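PDB 3RGO: protein-tyrosine phosphatase mitochondrial 1 from Mus musculus, which dephosphorylates the lipid phosphatidylglycerophosphate to phosphatidylglycerol, a step on the route to cardiolipin in mitochondria, as a member of the dual-specificity phosphatases. Local coordinates for residues 1-5 with 22-27; 28-34 with 89-95; 79-83 with 109-114. Residue numbers count along the deposited sequence, not the author numbering.

Contact 1: 1-5 with 22-27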
loop_
_atom_site.group_PDB
_atom_site.type_symbol
_atom_site.label_atom_id
_atom_site.label_comp_id
_atom_site.label_asym_id
_atom_site.label_seq_id
_atom_site.Cartn_x
_atom_site.Cartn_y
_atom_site.Cartn_z
ATOM N N TRP A 1 4.549 13.785 5.537
ATOM C CA TRP A 1 3.655 13.526 4.412
ATOM C C TRP A 1 3.593 12.028 4.152
ATOM O O TRP A 1 2.548 11.475 3.805
ATOM C CB TRP A 1 4.140 14.238 3.146
ATOM C CG TRP A 1 3.103 14.276 2.051
ATOM C CD1 TRP A 1 2.842 13.302 1.123
ATOM C CD2 TRP A 1 2.183 15.344 1.775
ATOM N NE1 TRP A 1 1.818 13.698 0.294
ATOM C CE2 TRP A 1 1.398 14.948 0.672
ATOM C CE3 TRP A 1 1.950 16.597 2.354
ATOM C CZ2 TRP A 1 0.396 15.762 0.137
ATOM C CZ3 TRP A 1 0.950 17.404 1.819
ATOM C CH2 TRP A 1 0.190 16.984 0.722
ATOM N N TYR A 2 4.738 11.380 4.310
ATOM C CA TYR A 2 4.827 9.943 4.138
ATOM C C TYR A 2 5.943 9.413 5.020
ATOM O O TYR A 2 6.814 10.174 5.456
ATOM C CB TYR A 2 5.093 9.590 2.673
ATOM C CG TYR A 2 6.437 10.056 2.168
ATOM C CD1 TYR A 2 7.557 9.238 2.255
ATOM C CD2 TYR A 2 6.589 11.317 1.603
ATOM C CE1 TYR A 2 8.792 9.663 1.795
ATOM C CE2 TYR A 2 7.819 11.751 1.141
ATOM C CZ TYR A 2 8.916 10.923 1.240
ATOM O OH TYR A 2 10.140 11.357 0.778
ATOM N N HIS A 3 5.908 8.110 5.281
ATOM C CA HIS A 3 6.925 7.443 6.082
ATOM C C HIS A 3 7.394 6.177 5.376
ATOM O O HIS A 3 6.593 5.455 4.777
ATOM C CB HIS A 3 6.363 7.058 7.454
ATOM C CG HIS A 3 6.047 8.225 8.335
ATOM N ND1 HIS A 3 4.825 8.863 8.317
ATOM C CD2 HIS A 3 6.788 8.860 9.273
ATOM C CE1 HIS A 3 4.829 9.845 9.201
ATOM N NE2 HIS A 3 6.010 9.865 9.794
ATOM N N ARG A 4 8.689 5.900 5.452
ATOM C CA ARG A 4 9.207 4.627 4.968
ATOM C C ARG A 4 8.849 3.518 5.956
ATOM O O ARG A 4 9.049 3.664 7.166
ATOM C CB ARG A 4 10.722 4.688 4.757
ATOM C CG ARG A 4 11.338 3.330 4.441
ATOM C CD ARG A 4 12.768 3.455 3.936
ATOM N NE ARG A 4 12.856 4.231 2.700
ATOM C CZ ARG A 4 12.626 3.736 1.486
ATOM N NH1 ARG A 4 12.276 2.463 1.337
ATOM N NH2 ARG A 4 12.740 4.519 0.419
ATOM N N ILE A 5 8.309 2.418 5.437
ATOM C CA ILE A 5 7.923 1.286 6.273
ATOM C C ILE A 5 9.066 0.275 6.354
ATOM O O ILE A 5 9.416 -0.207 7.435
ATOM C CB ILE A 5 6.654 0.595 5.736
ATOM C CG1 ILE A 5 5.488 1.592 5.673
ATOM C CG2 ILE A 5 6.291 -0.600 6.603
ATOM C CD1 ILE A 5 5.101 2.187 7.023
ATOM N N ARG A 22 11.465 13.932 -6.110
ATOM C CA ARG A 22 12.022 13.482 -4.838
ATOM C C ARG A 22 11.736 12.003 -4.579
ATOM O O ARG A 22 12.611 11.256 -4.137
ATOM C CB ARG A 22 11.459 14.328 -3.695
ATOM C CG ARG A 22 11.613 13.701 -2.318
ATOM C CD ARG A 22 12.677 14.409 -1.495
ATOM N NE ARG A 22 12.675 13.954 -0.108
ATOM C CZ ARG A 22 13.343 14.549 0.876
ATOM N NH1 ARG A 22 14.069 15.631 0.627
ATOM N NH2 ARG A 22 13.281 14.064 2.109
ATOM N N LEU A 23 10.505 11.583 -4.850
ATOM C CA LEU A 23 10.102 10.205 -4.597
ATOM C C LEU A 23 10.916 9.206 -5.414
ATOM O O LEU A 23 11.333 8.168 -4.903
ATOM C CB LEU A 23 8.610 10.023 -4.878
ATOM C CG LEU A 23 7.680 10.685 -3.862
ATOM C CD1 LEU A 23 6.223 10.552 -4.288
ATOM C CD2 LEU A 23 7.904 10.083 -2.483
ATOM N N VAL A 24 11.141 9.531 -6.682
ATOM C CA VAL A 24 11.831 8.627 -7.596
ATOM C C VAL A 24 13.343 8.596 -7.365
ATOM O O VAL A 24 13.946 7.527 -7.293
ATOM C CB VAL A 24 11.547 9.000 -9.065
ATOM C CG1 VAL A 24 12.427 8.188 -10.003
ATOM C CG2 VAL A 24 10.074 8.796 -9.386
ATOM N N LEU A 25 13.948 9.772 -7.246
ATOM C CA LEU A 25 15.394 9.871 -7.085
ATOM C C LEU A 25 15.848 9.533 -5.665
ATOM O O LEU A 25 16.805 8.784 -5.475
ATOM C CB LEU A 25 15.877 11.269 -7.474
ATOM C CG LEU A 25 15.558 11.696 -8.907
ATOM C CD1 LEU A 25 15.863 13.170 -9.111
ATOM C CD2 LEU A 25 16.323 10.840 -9.902
ATOM N N ASP A 26 15.158 10.085 -4.672
ATOM C CA ASP A 26 15.579 9.934 -3.280
ATOM C C ASP A 26 15.065 8.658 -2.605
ATOM O O ASP A 26 15.782 8.041 -1.818
ATOM C CB ASP A 26 15.172 11.162 -2.462
ATOM C CG ASP A 26 15.866 12.427 -2.927
ATOM O OD1 ASP A 26 16.786 12.327 -3.766
ATOM O OD2 ASP A 26 15.493 13.521 -2.456
ATOM N N GLU A 27 13.830 8.270 -2.910
ATOM C CA GLU A 27 13.214 7.112 -2.263
ATOM C C GLU A 27 13.190 5.883 -3.171
ATOM O O GLU A 27 12.665 4.838 -2.791
ATOM C CB GLU A 27 11.790 7.445 -1.808
ATOM C CG GLU A 27 11.673 8.706 -0.968
ATOM C CD GLU A 27 12.334 8.579 0.389
ATOM O OE1 GLU A 27 12.864 7.492 0.702
ATOM O OE2 GLU A 27 12.324 9.573 1.147
HETATM O O HOH W 1 13.668 6.682 3.648
#
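Two long side chains, Y2 and R4, leave the same side of the edge strand 2-4 and converge on one carboxylate, that of E27 at the C-terminal end of helix 20-26. With the CA atoms of R4 and E27 8.6 Å apart, the backbones are too distant to bond, so reach decides which residues fit. Y2, with chi1 in the p well, sends its ring straight across; its OH donates to E27 OE2 at 2.8 Å. R4 starts out extended, t at chi1 and chi2, then bends at chi3 (m), bringing NH2 within 3.0 Å of E27 OE1 in a hydrogen-bonded salt bridge. A water accepts from R4 NE and donates to E27 OE1. E27 is folded, m at both chi1 and chi2, and so offers one oxygen to each partner. L23 supplies the apolar part: its CD2 lies over the face of the Y2 ring, 4.2 Å from the centroid, as a CH-pi contact. R4 NH1 also bonds to D6 O. This surface contact, largely between side chains, joins the sheet's edge to a helix end away from the active site. Strand 9-12 pairs with strand 2-4, and its L10 touches Y2, R4 and E27, while L23 reaches on to Y93 of strand 91-95.

Contact 2: 28-34 with 89-95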
loop_
_atom_site.group_PDB
_atom_site.type_symbol
_atom_site.label_atom_id
_atom_site.label_comp_id
_atom_site.label_asym_id
_atom_site.label_seq_id
_atom_site.Cartn_x
_atom_site.Cartn_y
_atom_site.Cartn_z
ATOM N N ASN A 28 13.750 6.027 -4.370
ATOM C CA ASN A 28 13.822 4.945 -5.354
ATOM C C ASN A 28 12.461 4.357 -5.722
ATOM O O ASN A 28 12.361 3.186 -6.094
ATOM C CB ASN A 28 14.770 3.836 -4.879
ATOM C CG ASN A 28 15.233 2.935 -6.018
ATOM O OD1 ASN A 28 15.795 1.860 -5.790
ATOM N ND2 ASN A 28 14.998 3.372 -7.251
ATOM N N VAL A 29 11.418 5.176 -5.620
ATOM C CA VAL A 29 10.070 4.735 -5.960
ATOM C C VAL A 29 9.945 4.427 -7.449
ATOM O O VAL A 29 10.114 5.310 -8.291
ATOM C CB VAL A 29 9.016 5.797 -5.585
ATOM C CG1 VAL A 29 7.663 5.428 -6.170
ATOM C CG2 VAL A 29 8.929 5.962 -4.072
ATOM N N ARG A 30 9.643 3.173 -7.769
ATOM C CA ARG A 30 9.419 2.774 -9.154
ATOM C C ARG A 30 8.023 2.201 -9.339
ATOM O O ARG A 30 7.629 1.837 -10.444
ATOM C CB ARG A 30 10.472 1.760 -9.602
ATOM C CG ARG A 30 11.872 2.336 -9.654
ATOM C CD ARG A 30 11.949 3.454 -10.681
ATOM N NE ARG A 30 12.963 4.440 -10.331
ATOM C CZ ARG A 30 14.261 4.296 -10.579
ATOM N NH1 ARG A 30 14.705 3.195 -11.173
ATOM N NH2 ARG A 30 15.116 5.248 -10.229
ATOM N N GLY A 31 7.276 2.116 -8.245
ATOM C CA GLY A 31 5.920 1.614 -8.297
ATOM C C GLY A 31 5.038 2.420 -7.371
ATOM O O GLY A 31 5.501 2.952 -6.365
ATOM N N VAL A 32 3.766 2.534 -7.716
ATOM C CA VAL A 32 2.831 3.244 -6.858
ATOM C C VAL A 32 1.521 2.477 -6.816
ATOM O O VAL A 32 1.011 2.032 -7.849
ATOM C CB VAL A 32 2.623 4.711 -7.317
ATOM C CG1 VAL A 32 2.190 4.762 -8.772
ATOM C CG2 VAL A 32 1.616 5.442 -6.417
ATOM N N ILE A 33 1.013 2.269 -5.608
ATOM C CA ILE A 33 -0.294 1.661 -5.437
ATOM C C ILE A 33 -1.262 2.769 -5.082
ATOM O O ILE A 33 -1.124 3.415 -4.046
ATOM C CB ILE A 33 -0.300 0.584 -4.341
ATOM C CG1 ILE A 33 0.648 -0.555 -4.727
ATOM C CG2 ILE A 33 -1.725 0.069 -4.120
ATOM C CD1 ILE A 33 0.723 -1.684 -3.702
ATOM N N THR A 34 -2.222 3.004 -5.966
ATOM C CA THR A 34 -3.190 4.076 -5.774
ATOM C C THR A 34 -4.553 3.501 -5.446
ATOM O O THR A 34 -5.131 2.752 -6.227
ATOM C CB THR A 34 -3.296 4.966 -7.023
ATOM O OG1 THR A 34 -2.026 5.583 -7.273
ATOM C CG2 THR A 34 -4.361 6.044 -6.828
ATOM N N GLY A 89 14.673 -4.612 -5.899
ATOM C CA GLY A 89 15.392 -3.715 -5.011
ATOM C C GLY A 89 14.915 -2.280 -5.122
ATOM O O GLY A 89 15.641 -1.344 -4.781
ATOM N N GLN A 90 13.686 -2.106 -5.601
ATOM C CA GLN A 90 13.124 -0.778 -5.799
ATOM C C GLN A 90 11.964 -0.576 -4.835
ATOM O O GLN A 90 11.597 -1.494 -4.108
ATOM C CB GLN A 90 12.695 -0.584 -7.255
ATOM C CG GLN A 90 13.882 -0.555 -8.218
ATOM C CD GLN A 90 13.488 -0.764 -9.668
ATOM O OE1 GLN A 90 12.314 -0.956 -9.987
ATOM N NE2 GLN A 90 14.477 -0.737 -10.557
ATOM N N CYS A 91 11.396 0.623 -4.821
ATOM C CA CYS A 91 10.419 0.960 -3.798
ATOM C C CYS A 91 9.031 1.211 -4.366
ATOM O O CYS A 91 8.871 1.509 -5.551
ATOM C CB CYS A 91 10.895 2.159 -2.977
ATOM S SG CYS A 91 12.516 1.933 -2.199
ATOM N N VAL A 92 8.030 1.068 -3.504
ATOM C CA VAL A 92 6.647 1.301 -3.882
ATOM C C VAL A 92 5.999 2.250 -2.888
ATOM O O VAL A 92 6.093 2.050 -1.675
ATOM C CB VAL A 92 5.839 -0.016 -3.928
ATOM C CG1 VAL A 92 4.358 0.272 -4.148
ATOM C CG2 VAL A 92 6.380 -0.929 -5.019
ATOM N N TYR A 93 5.353 3.286 -3.412
ATOM C CA TYR A 93 4.619 4.248 -2.601
ATOM C C TYR A 93 3.154 3.836 -2.570
ATOM O O TYR A 93 2.525 3.671 -3.617
ATOM C CB TYR A 93 4.767 5.647 -3.205
ATOM C CG TYR A 93 4.296 6.794 -2.339
ATOM C CD1 TYR A 93 2.950 7.150 -2.288
ATOM C CD2 TYR A 93 5.205 7.556 -1.607
ATOM C CE1 TYR A 93 2.525 8.220 -1.513
ATOM C CE2 TYR A 93 4.787 8.632 -0.832
ATOM C CZ TYR A 93 3.446 8.956 -0.788
ATOM O OH TYR A 93 3.030 10.023 -0.018
ATOM N N VAL A 94 2.620 3.667 -1.364
ATOM C CA VAL A 94 1.255 3.200 -1.176
ATOM C C VAL A 94 0.422 4.321 -0.581
ATOM O O VAL A 94 0.769 4.874 0.463
ATOM C CB VAL A 94 1.218 1.975 -0.218
ATOM C CG1 VAL A 94 -0.193 1.440 -0.073
ATOM C CG2 VAL A 94 2.146 0.883 -0.722
ATOM N N HIS A 95 -0.679 4.664 -1.243
ATOM C CA HIS A 95 -1.506 5.762 -0.764
ATOM C C HIS A 95 -2.979 5.624 -1.088
ATOM O O HIS A 95 -3.382 4.911 -2.004
ATOM C CB HIS A 95 -1.018 7.096 -1.352
ATOM C CG HIS A 95 -1.382 7.280 -2.793
ATOM N ND1 HIS A 95 -2.545 7.901 -3.194
ATOM C CD2 HIS A 95 -0.745 6.906 -3.929
ATOM C CE1 HIS A 95 -2.607 7.910 -4.515
ATOM N NE2 HIS A 95 -1.526 7.312 -4.984
#
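Five residue pairs bring strands 29-34 and 91-95 together in parallel, their axes 4.5 Å apart and turned by 20°, and one irregularity shapes the join. V29 pairs with C91 but G31 with V92, so R30 is the extra residue of a beta bulge: R30 N and G31 N both donate to C91 O, at 2.9 and 3.2 Å. Beyond it the pattern is regular, from Y93 N to G31 O (3.0 Å), I33 N to Y93 O (2.9 Å) and H95 N to I33 O (3.1 Å). The hollow at G31 suits glycine, because a CB there would come within 3.1 Å of V92 CG2. I33 fills the groove on that same face, its CG1 3.8 Å from V92 CG1 and its CD1 4.2 Å from V94 CG2. On the other face V29 CG1 rests 4.2 Å from Y93 CB, and V32 CG2 meets the edge of the H95 imidazole, 3.7 Å from CD2. The H95 ring leans over the neighbouring strand, with T34 CA over its face and its NE2 hydrogen-bonded to T34 OG1 (2.9 Å). Compact beta-branched residues fit these tight interior positions. As is usual in the protein-tyrosine phosphatase fold, strand 91-95 runs directly into the HCxxGxxR signature loop, whose first residue is H95 and whose second is C96, the predicted phosphocysteine residue.

Contact 3: 79-83 with 109-114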
loop_
_atom_site.group_PDB
_atom_site.type_symbol
_atom_site.label_atom_id
_atom_site.label_comp_id
_atom_site.label_asym_id
_atom_site.label_seq_id
_atom_site.Cartn_x
_atom_site.Cartn_y
_atom_site.Cartn_z
ATOM N N VAL A 79 -0.149 -6.817 -2.804
ATOM C CA VAL A 79 1.014 -7.396 -2.155
ATOM C C VAL A 79 2.007 -7.967 -3.174
ATOM O O VAL A 79 3.211 -7.732 -3.074
ATOM C CB VAL A 79 0.597 -8.469 -1.126
ATOM C CG1 VAL A 79 1.819 -9.168 -0.552
ATOM C CG2 VAL A 79 -0.247 -7.827 -0.020
ATOM N N GLN A 80 1.501 -8.709 -4.155
ATOM C CA GLN A 80 2.361 -9.255 -5.202
ATOM C C GLN A 80 3.038 -8.142 -5.999
ATOM O O GLN A 80 4.161 -8.300 -6.468
ATOM C CB GLN A 80 1.568 -10.178 -6.133
ATOM C CG GLN A 80 1.001 -11.416 -5.442
ATOM C CD GLN A 80 2.070 -12.258 -4.763
ATOM O OE1 GLN A 80 3.135 -12.514 -5.332
ATOM N NE2 GLN A 80 1.786 -12.702 -3.542
ATOM N N PHE A 81 2.348 -7.014 -6.146
ATOM C CA PHE A 81 2.915 -5.841 -6.807
ATOM C C PHE A 81 4.093 -5.304 -5.999
ATOM O O PHE A 81 5.153 -5.015 -6.550
ATOM C CB PHE A 81 1.843 -4.760 -6.964
ATOM C CG PHE A 81 2.286 -3.553 -7.758
ATOM C CD1 PHE A 81 2.291 -3.579 -9.145
ATOM C CD2 PHE A 81 2.660 -2.381 -7.114
ATOM C CE1 PHE A 81 2.679 -2.463 -9.874
ATOM C CE2 PHE A 81 3.046 -1.261 -7.830
ATOM C CZ PHE A 81 3.055 -1.300 -9.215
ATOM N N ALA A 82 3.907 -5.190 -4.687
ATOM C CA ALA A 82 4.985 -4.743 -3.808
ATOM C C ALA A 82 6.168 -5.710 -3.858
ATOM O O ALA A 82 7.323 -5.291 -3.869
ATOM C CB ALA A 82 4.481 -4.596 -2.376
ATOM N N LEU A 83 5.868 -7.006 -3.895
ATOM C CA LEU A 83 6.909 -8.029 -3.892
ATOM C C LEU A 83 7.668 -8.036 -5.210
ATOM O O LEU A 83 8.871 -8.313 -5.248
ATOM C CB LEU A 83 6.309 -9.405 -3.606
ATOM C CG LEU A 83 5.684 -9.578 -2.216
ATOM C CD1 LEU A 83 5.063 -10.959 -2.058
ATOM C CD2 LEU A 83 6.721 -9.336 -1.130
ATOM N N ALA A 109 -1.393 -5.715 4.994
ATOM C CA ALA A 109 -1.462 -7.000 4.315
ATOM C C ALA A 109 -0.076 -7.415 3.822
ATOM O O ALA A 109 0.329 -8.565 3.978
ATOM C CB ALA A 109 -2.456 -6.942 3.161
ATOM N N TYR A 110 0.639 -6.465 3.230
ATOM C CA TYR A 110 2.022 -6.673 2.810
ATOM C C TYR A 110 2.878 -7.226 3.952
ATOM O O TYR A 110 3.542 -8.251 3.792
ATOM C CB TYR A 110 2.608 -5.353 2.290
ATOM C CG TYR A 110 4.116 -5.303 2.217
ATOM C CD1 TYR A 110 4.800 -5.879 1.154
ATOM C CD2 TYR A 110 4.857 -4.667 3.208
ATOM C CE1 TYR A 110 6.187 -5.835 1.085
ATOM C CE2 TYR A 110 6.232 -4.612 3.149
ATOM C CZ TYR A 110 6.895 -5.198 2.088
ATOM O OH TYR A 110 8.269 -5.144 2.029
ATOM N N LEU A 111 2.854 -6.552 5.101
ATOM C CA LEU A 111 3.645 -6.980 6.253
ATOM C C LEU A 111 3.226 -8.353 6.776
ATOM O O LEU A 111 4.069 -9.169 7.171
ATOM C CB LEU A 111 3.566 -5.938 7.369
ATOM C CG LEU A 111 4.213 -4.586 7.051
ATOM C CD1 LEU A 111 3.915 -3.584 8.155
ATOM C CD2 LEU A 111 5.719 -4.730 6.835
ATOM N N ILE A 112 1.922 -8.606 6.793
ATOM C CA ILE A 112 1.425 -9.909 7.211
ATOM C C ILE A 112 2.056 -11.013 6.377
ATOM O O ILE A 112 2.561 -12.000 6.911
ATOM C CB ILE A 112 -0.110 -9.991 7.114
ATOM C CG1 ILE A 112 -0.750 -9.117 8.200
ATOM C CG2 ILE A 112 -0.581 -11.435 7.239
ATOM C CD1 ILE A 112 -2.255 -8.956 8.067
ATOM N N GLN A 113 2.034 -10.836 5.063
ATOM C CA GLN A 113 2.552 -11.850 4.162
ATOM C C GLN A 113 4.067 -11.963 4.270
ATOM O O GLN A 113 4.603 -13.061 4.382
ATOM C CB GLN A 113 2.146 -11.559 2.717
ATOM C CG GLN A 113 2.869 -12.450 1.710
ATOM C CD GLN A 113 2.114 -12.598 0.412
ATOM O OE1 GLN A 113 0.919 -12.318 0.342
ATOM N NE2 GLN A 113 2.809 -13.040 -0.630
ATOM N N VAL A 114 4.749 -10.822 4.242
ATOM C CA VAL A 114 6.206 -10.799 4.299
ATOM C C VAL A 114 6.759 -11.418 5.584
ATOM O O VAL A 114 7.756 -12.145 5.552
ATOM C CB VAL A 114 6.750 -9.360 4.143
ATOM C CG1 VAL A 114 8.244 -9.308 4.450
ATOM C CG2 VAL A 114 6.469 -8.842 2.741
#
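Apolar contacts make up most of the meeting between the helical segments 79-83 and 109-114, whose axes approach to 9.9 Å and cross at -68°. The backbones come closest at V79 and Y110, with CA atoms 5.1 Å apart. V79 is well suited to this point: short and beta-branched, it points toward the other helix and sets CG2 against the backbone, 3.6 Å from Y110 N, and 4.0 Å from A109 CB. The small methyls of A109 and A82 permit this closeness. One turn on, A82 CB lies 3.8 Å from Y110 CD1, and the longer L83 bridges the widening gap, its CD2 4.2 Å from Y110 CE1 and 3.9 Å from V114 CG2.

Polar side chains join at the more open margin. Q113 extends toward the facing helix, t at chi1 and chi2, and its amide end lies across V79 and L83, while its flexible aliphatic stem runs alongside V79. Q80 starts away from the partner but bends back, m at chi1 and chi2, bringing its amide end beside that of Q113. Each helix is held internally by backbone bonds such as L83 N to V79 O (2.9 Å) and V114 N to Y110 O (2.9 Å).

Y110 OH is hydrogen-bonded to D6 OD2, outside both segments. Helix 137-154 packs against this junction through F146, which touches V79 and Q113, while F81 turns to strand 57-61 and L111 to helix 119-129.

How the contacts relate
Along the chain contact 1 is complete before contact 2 opens, whereas contacts 2 and 3 alternate: strand 29-35, helix 72-88, strand 91-95, helix 102-115. The centres of contacts 1 and 2 are about 9 Å apart, those of 2 and 3 about 12 Å, and those of 1 and 3 about 18 Å. Contacts 1 and 2 share the five-stranded mixed sheet, one at its edge strand 2-4, the other in its interior, and Y93 touches both W1 and Y2. F81 links the helix pair to the sheet by packing on I33, and I5 meets L111. All three lie within one phosphatase domain; in sequence, the helices of contact 3 flank strand 91-95, which leads to C96.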